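Local coordinates for protein methyltransferase FkbM (Methylobacillus flagellatus KT, PDB 2PY6) that probably acts as a methyltransferase of the FkbM family, transferring methyl groups to an acceptor, at residues L55-T60 with E91-L96; V78-D83 with P97-D102; P39-E44 with G137-N142; T119-G124 with P399-T404. All coordinates share one frame; numbering follows the deposited sequence.

Contact 1. Residues L55-T60 with E91-L96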
loop_
_atom_site.group_PDB
_atom_site.type_symbol
_atom_site.label_atom_id
_atom_site.label_comp_id
_atom_site.label_asym_id
_atom_site.label_seq_id
_atom_site.Cartn_x
_atom_site.Cartn_y
_atom_site.Cartn_z
ATOM N N LEU A 55 24.026 -24.151 3.847
ATOM C CA LEU A 55 23.105 -23.256 4.557
ATOM C C LEU A 55 22.051 -22.613 3.619
ATOM O O LEU A 55 22.322 -22.280 2.463
ATOM C CB LEU A 55 23.906 -22.170 5.307
ATOM C CG LEU A 55 23.164 -21.117 6.159
ATOM C CD1 LEU A 55 22.852 -21.579 7.562
ATOM C CD2 LEU A 55 24.007 -19.864 6.287
ATOM N N VAL A 56 20.840 -22.475 4.133
ATOM C CA VAL A 56 19.733 -21.790 3.441
ATOM C C VAL A 56 19.339 -20.572 4.287
ATOM O O VAL A 56 19.096 -20.696 5.499
ATOM C CB VAL A 56 18.489 -22.686 3.263
ATOM C CG1 VAL A 56 17.348 -21.898 2.642
ATOM C CG2 VAL A 56 18.795 -23.868 2.382
ATOM N N ILE A 57 19.278 -19.406 3.651
ATOM C CA ILE A 57 18.875 -18.189 4.313
ATOM C C ILE A 57 17.352 -18.079 4.244
ATOM O O ILE A 57 16.783 -18.141 3.149
ATOM C CB ILE A 57 19.468 -16.935 3.626
ATOM C CG1 ILE A 57 21.005 -17.008 3.549
ATOM C CG2 ILE A 57 18.980 -15.682 4.302
ATOM C CD1 ILE A 57 21.684 -17.439 4.793
ATOM N N LEU A 58 16.693 -17.924 5.396
ATOM C CA LEU A 58 15.246 -17.748 5.398
ATOM C C LEU A 58 14.971 -16.268 5.522
ATOM O O LEU A 58 15.370 -15.636 6.511
ATOM C CB LEU A 58 14.592 -18.503 6.550
ATOM C CG LEU A 58 14.939 -19.979 6.670
ATOM C CD1 LEU A 58 14.273 -20.577 7.926
ATOM C CD2 LEU A 58 14.553 -20.740 5.383
ATOM N N GLY A 59 14.288 -15.725 4.524
ATOM C CA GLY A 59 13.967 -14.300 4.461
ATOM C C GLY A 59 14.976 -13.505 3.650
ATOM O O GLY A 59 16.156 -13.808 3.665
ATOM N N THR A 60 14.508 -12.487 2.930
ATOM C CA THR A 60 15.394 -11.649 2.121
ATOM C C THR A 60 15.373 -10.180 2.573
ATOM O O THR A 60 15.958 -9.322 1.921
ATOM C CB THR A 60 15.064 -11.718 0.606
ATOM O OG1 THR A 60 13.730 -11.257 0.359
ATOM C CG2 THR A 60 15.233 -13.119 0.052
ATOM N N GLU A 91 15.185 -13.092 -9.903
ATOM C CA GLU A 91 16.173 -12.315 -9.167
ATOM C C GLU A 91 16.918 -13.222 -8.196
ATOM O O GLU A 91 16.369 -14.222 -7.702
ATOM C CB GLU A 91 15.516 -11.151 -8.387
ATOM C CG GLU A 91 14.918 -10.078 -9.303
ATOM C CD GLU A 91 14.113 -9.013 -8.568
ATOM O OE1 GLU A 91 14.110 -8.974 -7.326
ATOM O OE2 GLU A 91 13.470 -8.213 -9.252
ATOM N N LEU A 92 18.181 -12.861 -7.978
ATOM C CA LEU A 92 19.077 -13.563 -7.067
ATOM C C LEU A 92 19.186 -12.739 -5.785
ATOM O O LEU A 92 18.958 -11.530 -5.796
ATOM C CB LEU A 92 20.453 -13.766 -7.719
ATOM C CG LEU A 92 20.463 -14.572 -9.034
ATOM C CD1 LEU A 92 21.873 -14.663 -9.587
ATOM C CD2 LEU A 92 19.871 -15.975 -8.895
ATOM N N TYR A 93 19.484 -13.400 -4.675
ATOM C CA TYR A 93 19.688 -12.706 -3.414
ATOM C C TYR A 93 21.171 -12.888 -3.060
ATOM O O TYR A 93 21.570 -13.945 -2.588
ATOM C CB TYR A 93 18.765 -13.268 -2.344
ATOM C CG TYR A 93 18.867 -12.543 -1.015
ATOM C CD1 TYR A 93 18.346 -11.271 -0.857
ATOM C CD2 TYR A 93 19.489 -13.133 0.080
ATOM C CE1 TYR A 93 18.431 -10.602 0.366
ATOM C CE2 TYR A 93 19.579 -12.466 1.308
ATOM C CZ TYR A 93 19.041 -11.208 1.446
ATOM O OH TYR A 93 19.143 -10.534 2.667
ATOM N N TYR A 94 21.976 -11.856 -3.319
ATOM C CA TYR A 94 23.449 -11.910 -3.158
ATOM C C TYR A 94 23.997 -13.114 -3.932
ATOM O O TYR A 94 24.755 -13.922 -3.393
ATOM C CB TYR A 94 23.884 -11.895 -1.677
ATOM C CG TYR A 94 23.529 -10.580 -1.023
ATOM C CD1 TYR A 94 24.308 -9.434 -1.245
ATOM C CD2 TYR A 94 22.392 -10.456 -0.239
ATOM C CE1 TYR A 94 23.958 -8.200 -0.673
ATOM C CE2 TYR A 94 22.042 -9.235 0.346
ATOM C CZ TYR A 94 22.817 -8.116 0.121
ATOM O OH TYR A 94 22.445 -6.918 0.677
ATOM N N GLY A 95 23.557 -13.240 -5.187
ATOM C CA GLY A 95 23.959 -14.339 -6.052
ATOM C C GLY A 95 23.243 -15.648 -5.805
ATOM O O GLY A 95 23.453 -16.609 -6.534
ATOM N N LEU A 96 22.387 -15.707 -4.788
ATOM C CA LEU A 96 21.700 -16.947 -4.462
ATOM C C LEU A 96 20.329 -17.089 -5.154
ATOM O O LEU A 96 19.587 -16.126 -5.272
ATOM C CB LEU A 96 21.456 -17.033 -2.950
ATOM C CG LEU A 96 22.594 -16.870 -1.937
ATOM C CD1 LEU A 96 21.996 -16.666 -0.523
ATOM C CD2 LEU A 96 23.557 -18.019 -1.991
HETATM O O HOH W 1 17.914 -11.885 4.855
HETATM O O HOH W 2 18.387 -8.026 3.009
#
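Thr60 lies over one face of the Tyr93 ring, where the loop after strand 54-58 meets a beta-hairpin at the edge of the mixed six-stranded sheet. The hairpin reverses through a type I' turn from Tyr93 to Leu96, closed by backbone bonds between these two residues. The main apolar contact is CH-pi: Thr60 CB stands 3.9 Å from the centroid of the Tyr93 ring, 28° off its normal, while Thr60 CG2 sits over the same face toward the rim. Tyr94 CD2 covers the opposite face, so the ring is sandwiched. CG of Tyr93 is anti to its backbone N (chi1 -177°), on a CB that points toward 55-60, and the ring reaches the loop at Gly59 and Thr60. Ile57 adds a looser contact, its CG1 4.2 Å from Leu96 CD1. Two waters bridge the segments: one joins Gly59 O to Tyr93 OH, another Thr60 O to the same hydroxyl. A leucine in place of Tyr93 would probably leave both waters without their shared hydroxyl and Thr60 without its aromatic face. Thr60 OG1 turns instead to Asp83 OD2. The second water lies in the ring plane at its edge, 2.6 Å from Tyr93 OH and 3.0 Å from Thr60 O.

Contact 2. Residues V78-D83 with P97-D102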
loop_
_atom_site.group_PDB
_atom_site.type_symbol
_atom_site.label_atom_id
_atom_site.label_comp_id
_atom_site.label_asym_id
_atom_site.label_seq_id
_atom_site.Cartn_x
_atom_site.Cartn_y
_atom_site.Cartn_z
ATOM N N VAL A 78 26.517 -21.405 1.208
ATOM C CA VAL A 78 25.163 -20.849 1.181
ATOM C C VAL A 78 24.543 -21.193 -0.195
ATOM O O VAL A 78 25.044 -20.761 -1.241
ATOM C CB VAL A 78 25.153 -19.344 1.417
ATOM C CG1 VAL A 78 23.705 -18.858 1.640
ATOM C CG2 VAL A 78 26.020 -18.979 2.639
ATOM N N ILE A 79 23.459 -21.971 -0.176
ATOM C CA ILE A 79 22.832 -22.458 -1.407
ATOM C C ILE A 79 21.577 -21.736 -1.911
ATOM O O ILE A 79 21.257 -21.825 -3.096
ATOM C CB ILE A 79 22.529 -23.973 -1.308
ATOM C CG1 ILE A 79 21.440 -24.272 -0.302
ATOM C CG2 ILE A 79 23.816 -24.755 -0.928
ATOM C CD1 ILE A 79 20.954 -25.676 -0.375
ATOM N N ALA A 80 20.864 -21.013 -1.053
ATOM C CA ALA A 80 19.612 -20.385 -1.496
ATOM C C ALA A 80 19.072 -19.502 -0.436
ATOM O O ALA A 80 19.537 -19.553 0.705
ATOM C CB ALA A 80 18.567 -21.480 -1.811
ATOM N N ALA A 81 18.082 -18.701 -0.826
ATOM C CA ALA A 81 17.324 -17.862 0.090
ATOM C C ALA A 81 15.869 -18.154 -0.202
ATOM O O ALA A 81 15.489 -18.316 -1.363
ATOM C CB ALA A 81 17.634 -16.378 -0.082
ATOM N N VAL A 82 15.080 -18.224 0.867
ATOM C CA VAL A 82 13.680 -18.513 0.793
ATOM C C VAL A 82 12.876 -17.250 0.867
ATOM O O VAL A 82 13.044 -16.431 1.771
ATOM C CB VAL A 82 13.233 -19.471 1.937
ATOM C CG1 VAL A 82 11.760 -19.665 1.916
ATOM C CG2 VAL A 82 13.927 -20.795 1.789
ATOM N N ASP A 83 11.994 -17.095 -0.104
ATOM C CA ASP A 83 11.049 -15.973 -0.122
ATOM C C ASP A 83 9.885 -16.345 -1.071
ATOM O O ASP A 83 10.019 -16.328 -2.308
ATOM C CB ASP A 83 11.715 -14.648 -0.529
ATOM C CG ASP A 83 10.809 -13.413 -0.276
ATOM O OD1 ASP A 83 9.549 -13.520 -0.298
ATOM O OD2 ASP A 83 11.377 -12.314 -0.046
ATOM N N PRO A 97 19.961 -18.316 -5.548
ATOM C CA PRO A 97 18.603 -18.464 -6.055
ATOM C C PRO A 97 17.573 -18.196 -4.946
ATOM O O PRO A 97 17.870 -18.415 -3.767
ATOM C CB PRO A 97 18.556 -19.918 -6.541
ATOM C CG PRO A 97 19.706 -20.600 -5.907
ATOM C CD PRO A 97 20.736 -19.565 -5.616
ATOM N N ILE A 98 16.411 -17.660 -5.324
ATOM C CA ILE A 98 15.321 -17.415 -4.382
ATOM C C ILE A 98 14.322 -18.546 -4.603
ATOM O O ILE A 98 13.843 -18.747 -5.706
ATOM C CB ILE A 98 14.686 -16.009 -4.546
ATOM C CG1 ILE A 98 15.767 -14.934 -4.332
ATOM C CG2 ILE A 98 13.515 -15.784 -3.532
ATOM C CD1 ILE A 98 15.263 -13.549 -4.409
ATOM N N ILE A 99 14.039 -19.294 -3.538
ATOM C CA ILE A 99 13.158 -20.461 -3.571
ATOM C C ILE A 99 11.951 -20.301 -2.643
ATOM O O ILE A 99 11.898 -19.390 -1.828
ATOM C CB ILE A 99 13.926 -21.750 -3.213
ATOM C CG1 ILE A 99 14.436 -21.728 -1.770
ATOM C CG2 ILE A 99 15.080 -21.996 -4.248
ATOM C CD1 ILE A 99 15.079 -23.035 -1.309
ATOM N N SER A 100 10.955 -21.157 -2.832
ATOM C CA SER A 100 9.760 -21.156 -2.003
ATOM C C SER A 100 10.035 -21.921 -0.709
ATOM O O SER A 100 10.988 -22.693 -0.619
ATOM C CB SER A 100 8.594 -21.840 -2.751
ATOM O OG SER A 100 8.801 -23.251 -2.841
ATOM N N THR A 101 9.203 -21.724 0.295
ATOM C CA THR A 101 9.358 -22.460 1.526
ATOM C C THR A 101 9.161 -23.952 1.286
ATOM O O THR A 101 9.839 -24.762 1.932
ATOM C CB THR A 101 8.360 -22.009 2.604
ATOM O OG1 THR A 101 8.424 -20.588 2.756
ATOM C CG2 THR A 101 8.661 -22.694 3.944
ATOM N N ASP A 102 8.215 -24.318 0.400
ATOM C CA ASP A 102 8.013 -25.726 0.035
ATOM C C ASP A 102 9.269 -26.347 -0.597
ATOM O O ASP A 102 9.573 -27.494 -0.334
ATOM C CB ASP A 102 6.804 -25.928 -0.902
ATOM C CG ASP A 102 5.457 -25.877 -0.176
ATOM O OD1 ASP A 102 5.403 -25.963 1.089
ATOM O OD2 ASP A 102 4.430 -25.763 -0.883
#
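Pro97 meets the neighbouring strand through both its ring and its carbonyl: its CD lies 3.4 Å from Ile79 O, and its O accepts a hydrogen bond from Ala81 N. The ring's CG also reaches the methyl of Ala80. Ile98 pairs with Ala81 in parallel register, their side chains on one face of the sheet; Ile98 CG2, anti to its backbone N, packs 3.7 Å from Asp83 CB. Ile99 makes the two-sided backbone link, donating its N to Ala81 O at 2.8 Å and accepting at its O the N-H of Asp83 at 2.9 Å. Its side chain turns to the other face, with Val82. There CG1 lies between the backbone N and the carbonyl carbon (chi1 65°), and it touches Val82 CG2 at 3.7 Å; CD1 goes on to Ala80 CB at 3.9 Å. Phe104 and Leu107 of helix 101-109 cover Ile99 from the same chain. Ser100 follows the strand and is the N-cap of the next helix, its OG accepting from Arg103 N and also bonded to Asp102 of the third subunit. At Thr101, the first residue of that helix, OG1 approaches Val82 CG1 at 3.6 Å, the two side chains crossing at about a right angle; its hydroxyl is bonded to Asp84. Three backbone bonds, all within a few degrees of 164° at the hydrogen, thus join adjacent parallel strands just before a helix leaves the sheet, a strand-to-helix passage consistent with a Rossmann-like alpha/beta unit.

Contact 3. Residues P39-E44 with G137-N142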
loop_
_atom_site.group_PDB
_atom_site.type_symbol
_atom_site.label_atom_id
_atom_site.label_comp_id
_atom_site.label_asym_id
_atom_site.label_seq_id
_atom_site.Cartn_x
_atom_site.Cartn_y
_atom_site.Cartn_z
ATOM N N PRO A 39 22.313 -24.283 19.033
ATOM C CA PRO A 39 21.511 -25.522 19.105
ATOM C C PRO A 39 22.319 -26.776 18.801
ATOM O O PRO A 39 23.092 -26.788 17.854
ATOM C CB PRO A 39 20.424 -25.304 18.055
ATOM C CG PRO A 39 20.351 -23.830 17.893
ATOM C CD PRO A 39 21.733 -23.313 18.096
ATOM N N ALA A 40 22.144 -27.801 19.634
ATOM C CA ALA A 40 22.890 -29.061 19.545
ATOM C C ALA A 40 22.912 -29.685 18.151
ATOM O O ALA A 40 23.936 -30.186 17.717
ATOM C CB ALA A 40 22.301 -30.082 20.542
ATOM N N ASN A 41 21.776 -29.665 17.458
ATOM C CA ASN A 41 21.685 -30.279 16.142
ATOM C C ASN A 41 22.524 -29.537 15.108
ATOM O O ASN A 41 23.070 -30.164 14.179
ATOM C CB ASN A 41 20.222 -30.467 15.696
ATOM C CG ASN A 41 19.421 -29.167 15.639
ATOM O OD1 ASN A 41 19.856 -28.099 16.101
ATOM N ND2 ASN A 41 18.212 -29.264 15.074
ATOM N N VAL A 42 22.663 -28.219 15.288
ATOM C CA VAL A 42 23.528 -27.432 14.412
ATOM C C VAL A 42 24.984 -27.694 14.762
ATOM O O VAL A 42 25.820 -27.823 13.860
ATOM C CB VAL A 42 23.253 -25.943 14.529
ATOM C CG1 VAL A 42 24.261 -25.151 13.685
ATOM C CG2 VAL A 42 21.812 -25.628 14.121
ATOM N N ARG A 43 25.305 -27.736 16.061
ATOM C CA ARG A 43 26.686 -28.012 16.468
ATOM C C ARG A 43 27.181 -29.318 15.887
ATOM O O ARG A 43 28.332 -29.402 15.454
ATOM C CB ARG A 43 26.817 -28.094 17.983
ATOM C CG ARG A 43 26.574 -26.799 18.672
ATOM C CD ARG A 43 26.616 -26.898 20.139
ATOM N NE ARG A 43 27.938 -27.253 20.604
ATOM C CZ ARG A 43 28.372 -27.051 21.846
ATOM N NH1 ARG A 43 27.620 -26.449 22.733
ATOM N NH2 ARG A 43 29.592 -27.436 22.188
ATOM N N GLU A 44 26.328 -30.342 15.903
ATOM C CA GLU A 44 26.741 -31.646 15.380
ATOM C C GLU A 44 26.946 -31.621 13.864
ATOM O O GLU A 44 27.820 -32.307 13.366
ATOM C CB GLU A 44 25.847 -32.799 15.851
ATOM C CG GLU A 44 24.558 -33.072 15.112
ATOM C CD GLU A 44 23.917 -34.391 15.570
ATOM O OE1 GLU A 44 23.907 -34.651 16.805
ATOM O OE2 GLU A 44 23.446 -35.165 14.699
ATOM N N GLY A 137 12.067 -30.787 11.657
ATOM C CA GLY A 137 13.331 -31.171 12.275
ATOM C C GLY A 137 14.574 -30.652 11.548
ATOM O O GLY A 137 15.596 -31.345 11.475
ATOM N N ILE A 138 14.496 -29.419 11.048
ATOM C CA ILE A 138 15.579 -28.810 10.284
ATOM C C ILE A 138 16.426 -27.979 11.223
ATOM O O ILE A 138 15.908 -27.051 11.816
ATOM C CB ILE A 138 15.061 -27.860 9.154
ATOM C CG1 ILE A 138 14.097 -28.597 8.216
ATOM C CG2 ILE A 138 16.247 -27.233 8.383
ATOM C CD1 ILE A 138 13.354 -27.683 7.228
ATOM N N PRO A 139 17.740 -28.286 11.332
ATOM C CA PRO A 139 18.622 -27.486 12.208
ATOM C C PRO A 139 18.607 -26.015 11.778
ATOM O O PRO A 139 18.737 -25.710 10.576
ATOM C CB PRO A 139 20.000 -28.130 12.004
ATOM C CG PRO A 139 19.720 -29.465 11.518
ATOM C CD PRO A 139 18.500 -29.363 10.660
ATOM N N HIS A 140 18.350 -25.128 12.741
ATOM C CA HIS A 140 18.198 -23.706 12.456
ATOM C C HIS A 140 18.830 -22.800 13.502
ATOM O O HIS A 140 19.002 -23.202 14.659
ATOM C CB HIS A 140 16.708 -23.348 12.204
ATOM C CG HIS A 140 15.798 -23.636 13.345
ATOM N ND1 HIS A 140 15.508 -24.914 13.766
ATOM C CD2 HIS A 140 15.094 -22.804 14.149
ATOM C CE1 HIS A 140 14.679 -24.855 14.791
ATOM N NE2 HIS A 140 14.411 -23.585 15.040
ATOM N N LEU A 141 19.142 -21.574 13.060
ATOM C CA LEU A 141 19.841 -20.559 13.843
ATOM C C LEU A 141 19.340 -19.182 13.526
ATOM O O LEU A 141 18.970 -18.918 12.407
ATOM C CB LEU A 141 21.308 -20.459 13.411
ATOM C CG LEU A 141 22.262 -21.601 13.540
ATOM C CD1 LEU A 141 23.453 -21.351 12.644
ATOM C CD2 LEU A 141 22.671 -21.772 14.984
ATOM N N ASN A 142 19.394 -18.299 14.507
ATOM C CA ASN A 142 19.144 -16.874 14.274
ATOM C C ASN A 142 20.530 -16.242 13.934
ATOM O O ASN A 142 21.586 -16.940 14.001
ATOM C CB ASN A 142 18.448 -16.206 15.454
ATOM C CG ASN A 142 19.298 -16.132 16.693
ATOM O OD1 ASN A 142 20.518 -16.016 16.636
ATOM N ND2 ASN A 142 18.642 -16.160 17.830
HETATM O O HOH W 3 18.031 -26.057 15.523
HETATM O O HOH W 4 17.183 -32.101 14.105
#
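Asn41, in the first turn of helix 40-49, lays its amide against Pro139 just before strand 140-142. From CB the chain turns to put CG between the backbone N and the carbonyl carbon (chi1 58°), and CG comes 3.8 Å from Pro139 CB. At the tip the two branches part. OD1 accepts from a water, 2.8 Å away, which in turn takes the N-H of His140; ND2 packs over Pro139 CA at 3.4 Å and donates to a second water that is bonded to Gly137 O. An alanine here would probably leave both waters without their helix-side partner and open a gap beside Pro139 where the amide had lain. Beside it, Val42 presses CG2 against Pro139 CB at 3.7 Å, while its CG1 meets both methyls of Leu141. Leu141 CD2 also touches Pro39 CD at 3.6 Å, closing an apolar patch to which Val115 of strand 114-118 adds from within the sheet. His140 points its CB away from the helix, and its ND1 donates to Ile138 O at 2.9 Å, which holds the imidazole against the backbone of Ile138. Here the start of a helix packs on an outermost strand of the parallel part of the sheet, as in layered alpha/beta folds.

Contact 4. Residues T119-G124 with P399-T404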
loop_
_atom_site.group_PDB
_atom_site.type_symbol
_atom_site.label_atom_id
_atom_site.label_comp_id
_atom_site.label_asym_id
_atom_site.label_seq_id
_atom_site.Cartn_x
_atom_site.Cartn_y
_atom_site.Cartn_z
ATOM N N THR A 119 16.730 -15.219 9.288
ATOM C CA THR A 119 17.152 -13.794 9.303
ATOM C C THR A 119 16.075 -12.810 9.824
ATOM O O THR A 119 16.360 -11.615 10.046
ATOM C CB THR A 119 17.569 -13.302 7.891
ATOM O OG1 THR A 119 16.427 -13.273 7.009
ATOM C CG2 THR A 119 18.648 -14.158 7.329
ATOM N N CYS A 120 14.860 -13.326 10.008
ATOM C CA CYS A 120 13.725 -12.553 10.487
ATOM C C CYS A 120 13.876 -12.211 11.966
ATOM O O CYS A 120 14.385 -13.020 12.751
ATOM C CB CYS A 120 12.447 -13.302 10.215
ATOM S SG CYS A 120 12.232 -13.606 8.422
ATOM N N ARG A 121 13.515 -10.968 12.299
ATOM C CA ARG A 121 13.654 -10.417 13.642
ATOM C C ARG A 121 12.312 -10.138 14.289
ATOM O O ARG A 121 12.269 -9.976 15.509
ATOM C CB ARG A 121 14.418 -9.082 13.617
ATOM C CG ARG A 121 15.710 -9.015 12.808
ATOM C CD ARG A 121 16.812 -9.847 13.363
ATOM N NE ARG A 121 17.430 -9.261 14.555
ATOM C CZ ARG A 121 18.516 -9.760 15.148
ATOM N NH1 ARG A 121 19.083 -10.864 14.682
ATOM N NH2 ARG A 121 19.037 -9.159 16.213
ATOM N N TYR A 122 11.240 -10.062 13.492
ATOM C CA TYR A 122 9.919 -9.756 14.006
ATOM C C TYR A 122 9.004 -10.988 14.071
ATOM O O TYR A 122 9.145 -11.932 13.298
ATOM C CB TYR A 122 9.339 -8.514 13.302
ATOM C CG TYR A 122 10.328 -7.326 13.432
ATOM C CD1 TYR A 122 10.812 -6.913 14.698
ATOM C CD2 TYR A 122 10.792 -6.640 12.307
ATOM C CE1 TYR A 122 11.723 -5.866 14.825
ATOM C CE2 TYR A 122 11.704 -5.587 12.432
ATOM C CZ TYR A 122 12.166 -5.212 13.691
ATOM O OH TYR A 122 13.058 -4.164 13.806
ATOM N N ASP A 123 8.107 -10.951 15.061
ATOM C CA ASP A 123 7.321 -12.101 15.473
ATOM C C ASP A 123 6.678 -12.909 14.371
ATOM O O ASP A 123 6.815 -14.119 14.348
ATOM C CB ASP A 123 6.228 -11.719 16.508
ATOM C CG ASP A 123 6.800 -11.390 17.891
ATOM O OD1 ASP A 123 7.976 -11.679 18.187
ATOM O OD2 ASP A 123 6.053 -10.826 18.695
ATOM N N GLY A 124 5.938 -12.238 13.502
ATOM C CA GLY A 124 5.213 -12.928 12.445
ATOM C C GLY A 124 6.110 -13.778 11.579
ATOM O O GLY A 124 5.961 -14.975 11.556
ATOM N N PRO A 399 12.247 -3.795 19.966
ATOM C CA PRO A 399 12.221 -5.260 20.002
ATOM C C PRO A 399 13.541 -5.890 19.512
ATOM O O PRO A 399 13.628 -7.095 19.465
ATOM C CB PRO A 399 11.113 -5.643 19.013
ATOM C CG PRO A 399 10.539 -4.369 18.524
ATOM C CD PRO A 399 11.412 -3.248 18.881
ATOM N N ASP A 400 14.553 -5.091 19.155
ATOM C CA ASP A 400 15.802 -5.628 18.639
ATOM C C ASP A 400 16.929 -5.146 19.553
ATOM O O ASP A 400 16.671 -4.782 20.698
ATOM C CB ASP A 400 15.955 -5.217 17.162
ATOM C CG ASP A 400 16.840 -6.186 16.378
ATOM O OD1 ASP A 400 17.834 -6.681 16.960
ATOM O OD2 ASP A 400 16.562 -6.443 15.191
ATOM N N ARG A 401 18.171 -5.133 19.082
ATOM C CA ARG A 401 19.308 -4.772 19.950
ATOM C C ARG A 401 19.604 -3.286 20.038
ATOM O O ARG A 401 20.423 -2.842 20.837
ATOM C CB ARG A 401 20.550 -5.632 19.619
ATOM C CG ARG A 401 21.017 -5.663 18.202
ATOM C CD ARG A 401 22.045 -6.752 17.977
ATOM N NE ARG A 401 23.318 -6.471 18.625
ATOM C CZ ARG A 401 24.386 -7.259 18.544
ATOM N NH1 ARG A 401 24.342 -8.379 17.843
ATOM N NH2 ARG A 401 25.506 -6.903 19.160
ATOM N N TRP A 402 18.834 -2.492 19.315
ATOM C CA TRP A 402 19.024 -1.053 19.290
ATOM C C TRP A 402 18.265 -0.363 20.426
ATOM O O TRP A 402 17.221 -0.815 20.867
ATOM C CB TRP A 402 18.491 -0.471 17.973
ATOM C CG TRP A 402 18.595 -1.406 16.794
ATOM C CD1 TRP A 402 17.565 -1.843 15.990
ATOM C CD2 TRP A 402 19.773 -2.092 16.342
ATOM N NE1 TRP A 402 18.047 -2.705 15.036
ATOM C CE2 TRP A 402 19.395 -2.884 15.234
ATOM C CE3 TRP A 402 21.112 -2.096 16.754
ATOM C CZ2 TRP A 402 20.304 -3.669 14.537
ATOM C CZ3 TRP A 402 22.019 -2.873 16.051
ATOM C CH2 TRP A 402 21.608 -3.653 14.963
ATOM N N ASP A 403 18.825 0.758 20.844
ATOM C CA ASP A 403 18.259 1.697 21.779
ATOM C C ASP A 403 18.088 1.266 23.220
ATOM O O ASP A 403 17.069 1.538 23.850
ATOM C CB ASP A 403 16.992 2.355 21.197
ATOM C CG ASP A 403 17.277 3.122 19.886
ATOM O OD1 ASP A 403 18.162 4.040 19.869
ATOM O OD2 ASP A 403 16.566 2.827 18.907
ATOM N N THR A 404 19.133 0.620 23.715
ATOM C CA THR A 404 19.327 0.443 25.119
ATOM C C THR A 404 19.847 1.840 25.493
ATOM O O THR A 404 20.727 2.354 24.838
ATOM C CB THR A 404 20.383 -0.647 25.394
ATOM O OG1 THR A 404 19.930 -1.877 24.831
ATOM C CG2 THR A 404 20.590 -0.820 26.857
HETATM O O HOH W 5 11.730 -8.846 17.749
#
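Arg121 and Asp400 form the tight part of this contact, a side-on salt bridge in which two nitrogens of the guanidinium each take one carboxylate oxygen. NE donates to Asp400 OD2 at 3.0 Å and NH2 to Asp400 OD1 at 2.9 Å, the latter nearly straight with 171° at the hydrogen. Both oxygens are met on their syn sides, and the two flat groups lie 21° apart. The arginine reaches this place through a chain bent at both chi2 and chi3, and CG passes 3.6 Å from Asp400 OD2. Asp400 OD1 is held a second time, on its anti side, by the backbone N-H of Arg401, which fixes the carboxylate against rotation. Such a doubly gripped oxygen, next to a cationic partner, would be expected to favour the ionised acid. Arg121 NH1 has a further partner in Glu144, which also forms a salt bridge with Arg401, whose NH2 is bonded to Asp161 O; Phe63 makes a cation-pi contact with Arg121.

The other side is looser. The exposed Tyr122 brings CE1 only to 4.2 Å from Pro399 CG, without a hydrogen bond between the two segments there. A water bridges the two backbones, donating to Arg121 O at 2.6 Å and to Pro399 O at 3.1 Å. The contact thus joins the loop leading from strand 114-118 into helix 123-135, beside the six-stranded sheet, to the loop between strands 392-396 and 404-408 of the seven-stranded sheet, an interdomain salt bridge between two alpha/beta units, the second probably the Rossmann-like methyltransferase domain.

Contacts 1 and 2 lie about 6 Å apart between centres and interlock, their segments alternating along the chain, so that strands 54-58, 77-82, 92-93 and 96-99 are joined into one part of the six-stranded sheet, from its 92-93 edge inward to 54-58. Contact 3 closes around both in sequence and, 18 to 19 Å from them between centres, packs helix 40-49 at the far edge, strand 140-142. Contact 4, about 20 to 22 Å from the other three between centres, follows contacts 1 and 2 in the chain and crosses contact 3; it touches contact 1 through Leu58 O and Thr119 OG1, and its other segment is the loop joining two strands of the seven-stranded sheet. Contact 4 thus ties the first alpha/beta unit to the probable methyltransferase domain.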